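Local coordinates for periplasmic binding protein (Sulfurospirillum deleyianum, PDB 4PAG) that probably serves as the periplasmic solute-binding component of an ABC transporter, and holds a histidine molecule in a pocket in this crystal, at residues F6-L16 with S113-I121; D39-T50 with S62-G73. One frame throughout, in Å; residues are numbered along the deposited sequence.

Contact 1. Residues F6-L16 with S113-I121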
loop_
_atom_site.group_PDB
_atom_site.type_symbol
_atom_site.label_atom_id
_atom_site.label_comp_id
_atom_site.label_asym_id
_atom_site.label_seq_id
_atom_site.Cartn_x
_atom_site.Cartn_y
_atom_site.Cartn_z
ATOM N N PHE A 6 -5.090 8.647 -24.509
ATOM C CA PHE A 6 -4.816 7.532 -23.600
ATOM C C PHE A 6 -5.811 6.413 -23.852
ATOM O O PHE A 6 -6.936 6.668 -24.275
ATOM C CB PHE A 6 -4.929 7.997 -22.141
ATOM C CG PHE A 6 -3.928 9.046 -21.766
ATOM C CD1 PHE A 6 -4.216 10.395 -21.944
ATOM C CD2 PHE A 6 -2.685 8.687 -21.263
ATOM C CE1 PHE A 6 -3.285 11.366 -21.610
ATOM C CE2 PHE A 6 -1.749 9.655 -20.933
ATOM C CZ PHE A 6 -2.048 10.995 -21.109
ATOM N N LEU A 7 -5.402 5.176 -23.590
ATOM C CA LEU A 7 -6.323 4.045 -23.673
ATOM C C LEU A 7 -7.091 3.957 -22.361
ATOM O O LEU A 7 -6.490 3.886 -21.307
ATOM C CB LEU A 7 -5.575 2.740 -23.942
ATOM C CG LEU A 7 -4.805 2.666 -25.267
ATOM C CD1 LEU A 7 -4.072 1.335 -25.379
ATOM C CD2 LEU A 7 -5.726 2.874 -26.461
ATOM N N ASP A 8 -8.420 3.966 -22.443
ATOM C CA ASP A 8 -9.283 3.988 -21.267
ATOM C C ASP A 8 -9.517 2.579 -20.707
ATOM O O ASP A 8 -8.844 1.631 -21.107
ATOM C CB ASP A 8 -10.600 4.718 -21.593
ATOM C CG ASP A 8 -11.631 3.844 -22.307
ATOM O OD1 ASP A 8 -11.320 2.723 -22.767
ATOM O OD2 ASP A 8 -12.782 4.307 -22.400
ATOM N N VAL A 9 -10.458 2.452 -19.772
ATOM C CA VAL A 9 -10.714 1.169 -19.095
ATOM C C VAL A 9 -11.226 0.067 -20.023
ATOM O O VAL A 9 -11.089 -1.118 -19.712
ATOM C CB VAL A 9 -11.694 1.321 -17.907
ATOM C CG1 VAL A 9 -11.037 2.120 -16.791
ATOM C CG2 VAL A 9 -13.009 1.968 -18.339
ATOM N N SER A 10 -11.807 0.463 -21.152
ATOM C CA SER A 10 -12.262 -0.479 -22.180
ATOM C C SER A 10 -11.254 -0.631 -23.317
ATOM O O SER A 10 -11.592 -1.152 -24.375
ATOM C CB SER A 10 -13.589 0.002 -22.767
ATOM O OG SER A 10 -14.540 0.215 -21.744
ATOM N N ASN A 11 -10.026 -0.162 -23.108
ATOM C CA ASN A 11 -8.979 -0.248 -24.122
ATOM C C ASN A 11 -9.271 0.601 -25.370
ATOM O O ASN A 11 -8.740 0.332 -26.448
ATOM C CB ASN A 11 -8.751 -1.714 -24.517
ATOM C CG ASN A 11 -7.312 -2.000 -24.876
ATOM O OD1 ASN A 11 -6.444 -2.026 -24.003
ATOM N ND2 ASN A 11 -7.047 -2.223 -26.163
ATOM N N LYS A 12 -10.110 1.625 -25.223
ATOM C CA LYS A 12 -10.419 2.528 -26.330
ATOM C C LYS A 12 -9.635 3.824 -26.168
ATOM O O LYS A 12 -9.516 4.340 -25.055
ATOM C CB LYS A 12 -11.915 2.845 -26.380
ATOM C CG LYS A 12 -12.819 1.625 -26.377
ATOM C CD LYS A 12 -14.254 2.022 -26.670
ATOM C CE LYS A 12 -15.245 1.162 -25.907
ATOM N NZ LYS A 12 -16.646 1.559 -26.211
ATOM N N PRO A 13 -9.098 4.362 -27.275
ATOM C CA PRO A 13 -8.373 5.626 -27.168
ATOM C C PRO A 13 -9.320 6.771 -26.858
ATOM O O PRO A 13 -10.320 6.931 -27.547
ATOM C CB PRO A 13 -7.759 5.801 -28.561
ATOM C CG PRO A 13 -8.657 5.037 -29.469
ATOM C CD PRO A 13 -9.149 3.867 -28.663
ATOM N N ILE A 14 -9.023 7.537 -25.813
ATOM C CA ILE A 14 -9.797 8.736 -25.483
ATOM C C ILE A 14 -8.858 9.929 -25.380
ATOM O O ILE A 14 -7.678 9.766 -25.077
ATOM C CB ILE A 14 -10.593 8.582 -24.166
ATOM C CG1 ILE A 14 -9.664 8.279 -22.979
ATOM C CG2 ILE A 14 -11.635 7.481 -24.311
ATOM C CD1 ILE A 14 -10.285 8.576 -21.631
ATOM N N VAL A 15 -9.384 11.122 -25.637
ATOM C CA VAL A 15 -8.592 12.344 -25.570
ATOM C C VAL A 15 -8.975 13.132 -24.327
ATOM O O VAL A 15 -10.121 13.548 -24.186
ATOM C CB VAL A 15 -8.807 13.223 -26.819
ATOM C CG1 VAL A 15 -8.023 14.524 -26.703
ATOM C CG2 VAL A 15 -8.395 12.463 -28.071
ATOM N N LEU A 16 -8.013 13.329 -23.428
ATOM C CA LEU A 16 -8.232 14.134 -22.237
ATOM C C LEU A 16 -7.972 15.610 -22.518
ATOM O O LEU A 16 -7.267 15.948 -23.472
ATOM C CB LEU A 16 -7.307 13.683 -21.104
ATOM C CG LEU A 16 -7.454 12.240 -20.636
ATOM C CD1 LEU A 16 -6.496 11.974 -19.481
ATOM C CD2 LEU A 16 -8.887 11.953 -20.219
ATOM N N SER A 113 -20.278 7.733 -17.006
ATOM C CA SER A 113 -19.923 8.376 -18.276
ATOM C C SER A 113 -18.921 9.534 -18.097
ATOM O O SER A 113 -19.084 10.609 -18.667
ATOM C CB SER A 113 -21.200 8.823 -19.020
ATOM O OG SER A 113 -20.916 9.683 -20.108
ATOM N N ILE A 114 -17.897 9.292 -17.278
ATOM C CA ILE A 114 -16.732 10.178 -17.146
ATOM C C ILE A 114 -15.536 9.390 -17.686
ATOM O O ILE A 114 -15.450 8.192 -17.436
ATOM C CB ILE A 114 -16.464 10.552 -15.666
ATOM C CG1 ILE A 114 -17.612 11.397 -15.087
ATOM C CG2 ILE A 114 -15.136 11.299 -15.514
ATOM C CD1 ILE A 114 -17.563 12.864 -15.447
ATOM N N PRO A 115 -14.619 10.040 -18.429
ATOM C CA PRO A 115 -13.403 9.354 -18.891
ATOM C C PRO A 115 -12.651 8.648 -17.756
ATOM O O PRO A 115 -12.466 9.233 -16.692
ATOM C CB PRO A 115 -12.553 10.501 -19.443
ATOM C CG PRO A 115 -13.555 11.496 -19.916
ATOM C CD PRO A 115 -14.677 11.429 -18.923
ATOM N N ALA A 116 -12.226 7.406 -17.973
ATOM C CA ALA A 116 -11.536 6.669 -16.915
ATOM C C ALA A 116 -10.379 5.818 -17.431
ATOM O O ALA A 116 -10.491 5.147 -18.466
ATOM C CB ALA A 116 -12.524 5.817 -16.135
ATOM N N LEU A 117 -9.268 5.870 -16.700
ATOM C CA LEU A 117 -8.086 5.074 -16.989
ATOM C C LEU A 117 -7.904 4.111 -15.849
ATOM O O LEU A 117 -8.412 4.345 -14.754
ATOM C CB LEU A 117 -6.853 5.964 -17.084
ATOM C CG LEU A 117 -7.014 7.224 -17.941
ATOM C CD1 LEU A 117 -5.743 8.054 -17.926
ATOM C CD2 LEU A 117 -7.404 6.856 -19.361
ATOM N N LYS A 118 -7.174 3.033 -16.091
ATOM C CA LYS A 118 -6.853 2.101 -15.028
ATOM C C LYS A 118 -5.363 1.815 -15.001
ATOM O O LYS A 118 -4.701 1.817 -16.043
ATOM C CB LYS A 118 -7.678 0.816 -15.159
ATOM C CG LYS A 118 -7.398 -0.066 -16.366
ATOM C CD LYS A 118 -8.403 -1.211 -16.353
ATOM C CE LYS A 118 -7.964 -2.404 -17.177
ATOM N NZ LYS A 118 -8.382 -2.284 -18.592
ATOM N N VAL A 119 -4.841 1.579 -13.800
ATOM C CA VAL A 119 -3.421 1.321 -13.620
ATOM C C VAL A 119 -3.209 0.026 -12.841
ATOM O O VAL A 119 -3.943 -0.275 -11.896
ATOM C CB VAL A 119 -2.705 2.504 -12.927
ATOM C CG1 VAL A 119 -2.863 3.771 -13.760
ATOM C CG2 VAL A 119 -3.232 2.732 -11.519
ATOM N N ASN A 120 -2.205 -0.732 -13.264
ATOM C CA ASN A 120 -1.912 -2.032 -12.691
ATOM C C ASN A 120 -0.793 -1.923 -11.657
ATOM O O ASN A 120 0.378 -1.816 -12.011
ATOM C CB ASN A 120 -1.535 -3.011 -13.804
ATOM C CG ASN A 120 -1.428 -4.438 -13.311
ATOM O OD1 ASN A 120 -1.319 -4.688 -12.115
ATOM N ND2 ASN A 120 -1.460 -5.381 -14.233
ATOM N N ILE A 121 -1.159 -1.981 -10.384
ATOM C CA ILE A 121 -0.201 -1.751 -9.295
ATOM C C ILE A 121 0.005 -2.960 -8.385
ATOM O O ILE A 121 0.629 -2.846 -7.329
ATOM C CB ILE A 121 -0.642 -0.563 -8.424
ATOM C CG1 ILE A 121 -2.103 -0.729 -7.993
ATOM C CG2 ILE A 121 -0.456 0.729 -9.193
ATOM C CD1 ILE A 121 -2.484 0.083 -6.780
HETATM O O HOH W 1 -6.842 2.511 -18.970
HETATM O O HOH W 2 -13.435 6.239 -20.475
#

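Contact 2. Residues D39-T50 with S62-G73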
loop_
_atom_site.group_PDB
_atom_site.type_symbol
_atom_site.label_atom_id
_atom_site.label_comp_id
_atom_site.label_asym_id
_atom_site.label_seq_id
_atom_site.Cartn_x
_atom_site.Cartn_y
_atom_site.Cartn_z
ATOM N N ASP A 39 -1.817 17.000 -4.807
ATOM C CA ASP A 39 -3.142 16.891 -4.195
ATOM C C ASP A 39 -4.126 17.944 -4.703
ATOM O O ASP A 39 -5.340 17.783 -4.551
ATOM C CB ASP A 39 -3.036 16.958 -2.669
ATOM C CG ASP A 39 -2.515 18.286 -2.173
ATOM O OD1 ASP A 39 -1.483 18.754 -2.706
ATOM O OD2 ASP A 39 -3.125 18.849 -1.239
ATOM N N THR A 40 -3.607 19.000 -5.325
ATOM C CA THR A 40 -4.430 20.130 -5.751
ATOM C C THR A 40 -5.699 19.701 -6.509
ATOM O O THR A 40 -6.791 20.107 -6.135
ATOM C CB THR A 40 -3.612 21.140 -6.580
ATOM O OG1 THR A 40 -2.422 21.482 -5.861
ATOM C CG2 THR A 40 -4.409 22.400 -6.834
ATOM N N PRO A 41 -5.574 18.847 -7.537
ATOM C CA PRO A 41 -6.798 18.531 -8.295
ATOM C C PRO A 41 -7.732 17.449 -7.708
ATOM O O PRO A 41 -8.779 17.188 -8.293
ATOM C CB PRO A 41 -6.255 18.079 -9.643
ATOM C CG PRO A 41 -4.925 17.486 -9.330
ATOM C CD PRO A 41 -4.393 18.159 -8.089
ATOM N N LEU A 42 -7.383 16.826 -6.584
ATOM C CA LEU A 42 -8.251 15.790 -6.010
ATOM C C LEU A 42 -9.601 16.349 -5.564
ATOM O O LEU A 42 -9.650 17.292 -4.791
ATOM C CB LEU A 42 -7.593 15.114 -4.807
ATOM C CG LEU A 42 -6.634 13.969 -5.087
ATOM C CD1 LEU A 42 -5.908 13.625 -3.797
ATOM C CD2 LEU A 42 -7.375 12.759 -5.639
ATOM N N ILE A 43 -10.687 15.747 -6.038
ATOM C CA ILE A 43 -12.041 16.197 -5.679
ATOM C C ILE A 43 -12.542 15.607 -4.364
ATOM O O ILE A 43 -13.517 16.102 -3.790
ATOM C CB ILE A 43 -13.070 15.833 -6.776
ATOM C CG1 ILE A 43 -13.204 14.314 -6.931
ATOM C CG2 ILE A 43 -12.677 16.463 -8.098
ATOM C CD1 ILE A 43 -14.497 13.866 -7.577
ATOM N N GLY A 44 -11.882 14.547 -3.900
ATOM C CA GLY A 44 -12.330 13.802 -2.744
ATOM C C GLY A 44 -11.433 12.614 -2.440
ATOM O O GLY A 44 -10.541 12.276 -3.229
ATOM N N VAL A 45 -11.663 12.005 -1.277
ATOM C CA VAL A 45 -10.977 10.782 -0.878
ATOM C C VAL A 45 -12.000 9.631 -0.877
ATOM O O VAL A 45 -13.208 9.856 -1.054
ATOM C CB VAL A 45 -10.285 10.923 0.504
ATOM C CG1 VAL A 45 -9.146 11.928 0.430
ATOM C CG2 VAL A 45 -11.271 11.326 1.594
ATOM N N ASN A 46 -11.517 8.404 -0.696
ATOM C CA ASN A 46 -12.374 7.220 -0.751
ATOM C C ASN A 46 -12.862 6.797 0.629
ATOM O O ASN A 46 -13.983 6.313 0.768
ATOM C CB ASN A 46 -11.630 6.054 -1.409
ATOM C CG ASN A 46 -11.008 6.440 -2.726
ATOM O OD1 ASN A 46 -9.793 6.611 -2.818
ATOM N ND2 ASN A 46 -11.840 6.626 -3.746
ATOM N N SER A 47 -11.997 6.972 1.627
ATOM C CA SER A 47 -12.245 6.601 3.017
ATOM C C SER A 47 -11.834 7.767 3.923
ATOM O O SER A 47 -11.128 8.676 3.478
ATOM C CB SER A 47 -11.394 5.381 3.391
ATOM O OG SER A 47 -11.706 4.261 2.591
ATOM N N PRO A 48 -12.251 7.739 5.197
ATOM C CA PRO A 48 -11.787 8.753 6.149
ATOM C C PRO A 48 -10.269 8.828 6.168
ATOM O O PRO A 48 -9.599 7.791 6.180
ATOM C CB PRO A 48 -12.311 8.245 7.498
ATOM C CG PRO A 48 -13.454 7.359 7.166
ATOM C CD PRO A 48 -13.193 6.781 5.811
ATOM N N GLN A 49 -9.733 10.042 6.174
ATOM C CA GLN A 49 -8.288 10.252 6.053
ATOM C C GLN A 49 -7.499 9.644 7.220
ATOM O O GLN A 49 -6.363 9.197 7.044
ATOM C CB GLN A 49 -7.982 11.744 5.941
ATOM C CG GLN A 49 -8.388 12.357 4.612
ATOM C CD GLN A 49 -9.810 12.883 4.584
ATOM O OE1 GLN A 49 -10.720 12.340 5.236
ATOM N NE2 GLN A 49 -10.018 13.946 3.807
ATOM N N THR A 50 -8.102 9.644 8.405
ATOM C CA THR A 50 -7.545 8.952 9.555
ATOM C C THR A 50 -8.496 7.830 9.900
ATOM O O THR A 50 -9.694 8.052 10.080
ATOM C CB THR A 50 -7.405 9.864 10.781
ATOM O OG1 THR A 50 -8.689 10.391 11.124
ATOM C CG2 THR A 50 -6.478 10.997 10.485
ATOM N N SER A 62 -1.178 17.578 3.642
ATOM C CA SER A 62 -1.661 18.944 3.494
ATOM C C SER A 62 -3.035 19.108 4.138
ATOM O O SER A 62 -3.824 18.169 4.201
ATOM C CB SER A 62 -1.738 19.328 2.016
ATOM O OG SER A 62 -2.793 18.631 1.378
ATOM N N LYS A 63 -3.309 20.313 4.620
ATOM C CA LYS A 63 -4.624 20.631 5.151
ATOM C C LYS A 63 -5.705 20.432 4.082
ATOM O O LYS A 63 -6.785 19.923 4.388
ATOM C CB LYS A 63 -4.653 22.059 5.692
ATOM C CG LYS A 63 -5.820 22.333 6.628
ATOM C CD LYS A 63 -5.400 23.236 7.780
ATOM C CE LYS A 63 -6.597 23.722 8.580
ATOM N NZ LYS A 63 -7.455 24.651 7.791
ATOM N N HIS A 64 -5.408 20.813 2.838
ATOM C CA HIS A 64 -6.355 20.613 1.726
ATOM C C HIS A 64 -6.807 19.161 1.647
ATOM O O HIS A 64 -8.005 18.890 1.606
ATOM C CB HIS A 64 -5.757 21.034 0.381
ATOM C CG HIS A 64 -6.611 20.674 -0.804
ATOM N ND1 HIS A 64 -7.785 21.333 -1.106
ATOM C CD2 HIS A 64 -6.460 19.723 -1.758
ATOM C CE1 HIS A 64 -8.321 20.802 -2.193
ATOM N NE2 HIS A 64 -7.535 19.825 -2.611
ATOM N N PHE A 65 -5.845 18.235 1.631
ATOM C CA PHE A 65 -6.155 16.820 1.535
ATOM C C PHE A 65 -6.981 16.349 2.729
ATOM O O PHE A 65 -7.932 15.601 2.548
ATOM C CB PHE A 65 -4.882 15.975 1.402
ATOM C CG PHE A 65 -5.136 14.492 1.297
ATOM C CD1 PHE A 65 -5.479 13.910 0.079
ATOM C CD2 PHE A 65 -5.025 13.674 2.406
ATOM C CE1 PHE A 65 -5.697 12.549 -0.026
ATOM C CE2 PHE A 65 -5.246 12.308 2.307
ATOM C CZ PHE A 65 -5.580 11.745 1.090
HETATM N N MSE A 66 -6.623 16.801 3.935
HETATM C CA MSE A 66 -7.305 16.367 5.162
HETATM C C MSE A 66 -8.726 16.855 5.233
HETATM O O MSE A 66 -9.527 16.279 5.960
HETATM C CB MSE A 66 -6.608 16.862 6.430
HETATM C CG MSE A 66 -5.210 16.290 6.609
HETATM SE SE MSE A 66 -5.215 14.333 6.816
HETATM C CE MSE A 66 -6.130 14.281 8.560
ATOM N N GLU A 67 -9.056 17.908 4.488
ATOM C CA GLU A 67 -10.412 18.478 4.505
ATOM C C GLU A 67 -11.298 18.032 3.334
ATOM O O GLU A 67 -12.446 18.443 3.252
ATOM C CB GLU A 67 -10.330 20.012 4.557
ATOM C CG GLU A 67 -9.729 20.527 5.863
ATOM C CD GLU A 67 -9.424 22.012 5.854
ATOM O OE1 GLU A 67 -9.297 22.603 4.762
ATOM O OE2 GLU A 67 -9.290 22.586 6.953
ATOM N N LEU A 68 -10.786 17.182 2.445
ATOM C CA LEU A 68 -11.576 16.701 1.305
ATOM C C LEU A 68 -12.730 15.828 1.768
ATOM O O LEU A 68 -12.605 15.115 2.768
ATOM C CB LEU A 68 -10.715 15.884 0.335
ATOM C CG LEU A 68 -9.647 16.619 -0.461
ATOM C CD1 LEU A 68 -8.763 15.610 -1.190
ATOM C CD2 LEU A 68 -10.275 17.597 -1.436
ATOM N N PRO A 69 -13.854 15.863 1.036
ATOM C CA PRO A 69 -14.981 15.008 1.399
ATOM C C PRO A 69 -14.757 13.569 0.954
ATOM O O PRO A 69 -13.947 13.313 0.067
ATOM C CB PRO A 69 -16.148 15.631 0.632
ATOM C CG PRO A 69 -15.500 16.198 -0.585
ATOM C CD PRO A 69 -14.193 16.755 -0.087
ATOM N N ILE A 70 -15.472 12.650 1.597
ATOM C CA ILE A 70 -15.399 11.235 1.294
ATOM C C ILE A 70 -16.435 10.916 0.229
ATOM O O ILE A 70 -17.619 11.154 0.434
ATOM C CB ILE A 70 -15.698 10.392 2.538
ATOM C CG1 ILE A 70 -14.666 10.692 3.628
ATOM C CG2 ILE A 70 -15.730 8.910 2.183
ATOM C CD1 ILE A 70 -15.036 10.168 5.001
ATOM N N LEU A 71 -15.984 10.373 -0.895
ATOM C CA LEU A 71 -16.865 10.046 -2.023
ATOM C C LEU A 71 -16.976 8.544 -2.280
ATOM O O LEU A 71 -17.572 8.121 -3.277
ATOM C CB LEU A 71 -16.369 10.727 -3.295
ATOM C CG LEU A 71 -16.280 12.250 -3.275
ATOM C CD1 LEU A 71 -15.698 12.745 -4.590
ATOM C CD2 LEU A 71 -17.639 12.879 -3.026
ATOM N N GLY A 72 -16.413 7.735 -1.387
ATOM C CA GLY A 72 -16.464 6.290 -1.542
ATOM C C GLY A 72 -15.536 5.808 -2.638
ATOM O O GLY A 72 -14.744 6.576 -3.184
ATOM N N GLY A 73 -15.632 4.531 -2.965
ATOM C CA GLY A 73 -14.745 3.932 -3.944
ATOM C C GLY A 73 -15.028 2.461 -4.152
ATOM O O GLY A 73 -15.885 1.877 -3.472
HETATM O O HOH W 3 -13.231 13.478 5.563
#

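Contact 1. Residues F6-L16 with S113-I121
Leu117 sets CG anti to its own carbonyl carbon (chi1 -47°); CD1 continues the chain away from CA (chi2 178°), and the other branch, CD2, turns back to the hairpin of residues 6-16, where it meets Phe6 CB at 3.9 Å. Ile14 has CG1 between its backbone N and carbonyl carbon (chi1 59°), and its CD1 thereby reaches the ring of Pro115, 3.7 Å from CB, and also the CD2 methyl of Leu117. Leu16 slides past Pro115 in the opposite direction, CD2 against the same CB, so two aliphatic tips share one proline carbon.

At the turn the contact becomes polar. Val9 N donates to Ala116 O at 3.0 Å, a bent bond, while Val9 CG1 lies against the methyl of Ala116 and the CB of Lys118. Lys118 bends at its last torsion and gives NZ to Val9 O at 3.2 Å, from above the carbonyl plane. Two waters fill in as bridges: one donates to Leu7 O and accepts from Lys118 N, the other donates to Asp8 OD2 (2.8 Å) and accepts from Ala116 N. Asp8 OD1 is gripped from opposite faces of its carboxylate by Ser10 N and Lys12 N. Strand 116-119 is an outermost strand of a parallel three-stranded sheet, and against its flank sits a beta hairpin whose type I turn from Asp8 to Asn11 carries an Asx turn.

Contact 2. Residues D39-T50 with S62-G73
Gln49 crosses to the short helix 63-66 one atom at a time. Its CB lies 3.9 Å from the selenium of Met66, a selenomethionine; CG passes the ring of Phe65, nearest CE2; and at CD the chain has bent (chi2 89°), which turns the amide toward the carbonyls of Phe65 and Leu68. NE2 then donates twice, to Phe65 O at 2.9 Å and to Leu68 O at 3.0 Å, both acceptors close to the amide plane, while a water lies 2.8 Å from OE1. With an alanine in place of Gln49 the NE2 donor is gone, which would probably deprive Leu68 O of its bond to this side chain, leave Phe65 O with the Leu68 N bond, and open a gap beside Met66 and the Phe65 ring.

Val45 CG1 packs against Phe65 CE1 at 3.5 Å, and Leu42 CD1 comes to the edge of that ring. The backbones bridge once: Val45 N donates to Pro69 O, and Leu71 N to Val45 O at 2.8 Å, almost straight (177°). Asn46 ND2 reaches Gly72 O, with Ser31 bonded to its OD1. Ser62 OG donates to Asp39 OD2 (2.6 Å) and accepts from Phe65 N. Side chains thus serve backbone groups around an apolar middle: the N-cap serine at the start of helix 63-66, the Gln49 amide at the Phe65 and Leu68 carbonyls.

Overall arrangement
Contact 2 is nested along the chain inside the loop that contact 1 closes. Their centres lie about 22 Å apart, and their nearest atoms stay about 8 Å from each other without touching. The parallel sheet of strands 23-25, 92-96 and 116-119 connects them: contact 1 includes the outermost strand 116-119, whereas Ile43, Asn46 and Leu71 of contact 2 touch Tyr24 on the outermost strand 23-25. Helix 28-37 is also common ground, meeting Val119 and Leu42. The bound histidine is nearer contact 2, about 11 Å from the side chain of Thr50; in sequence, Asn55 of the histidine pocket falls between the two segments of contact 2.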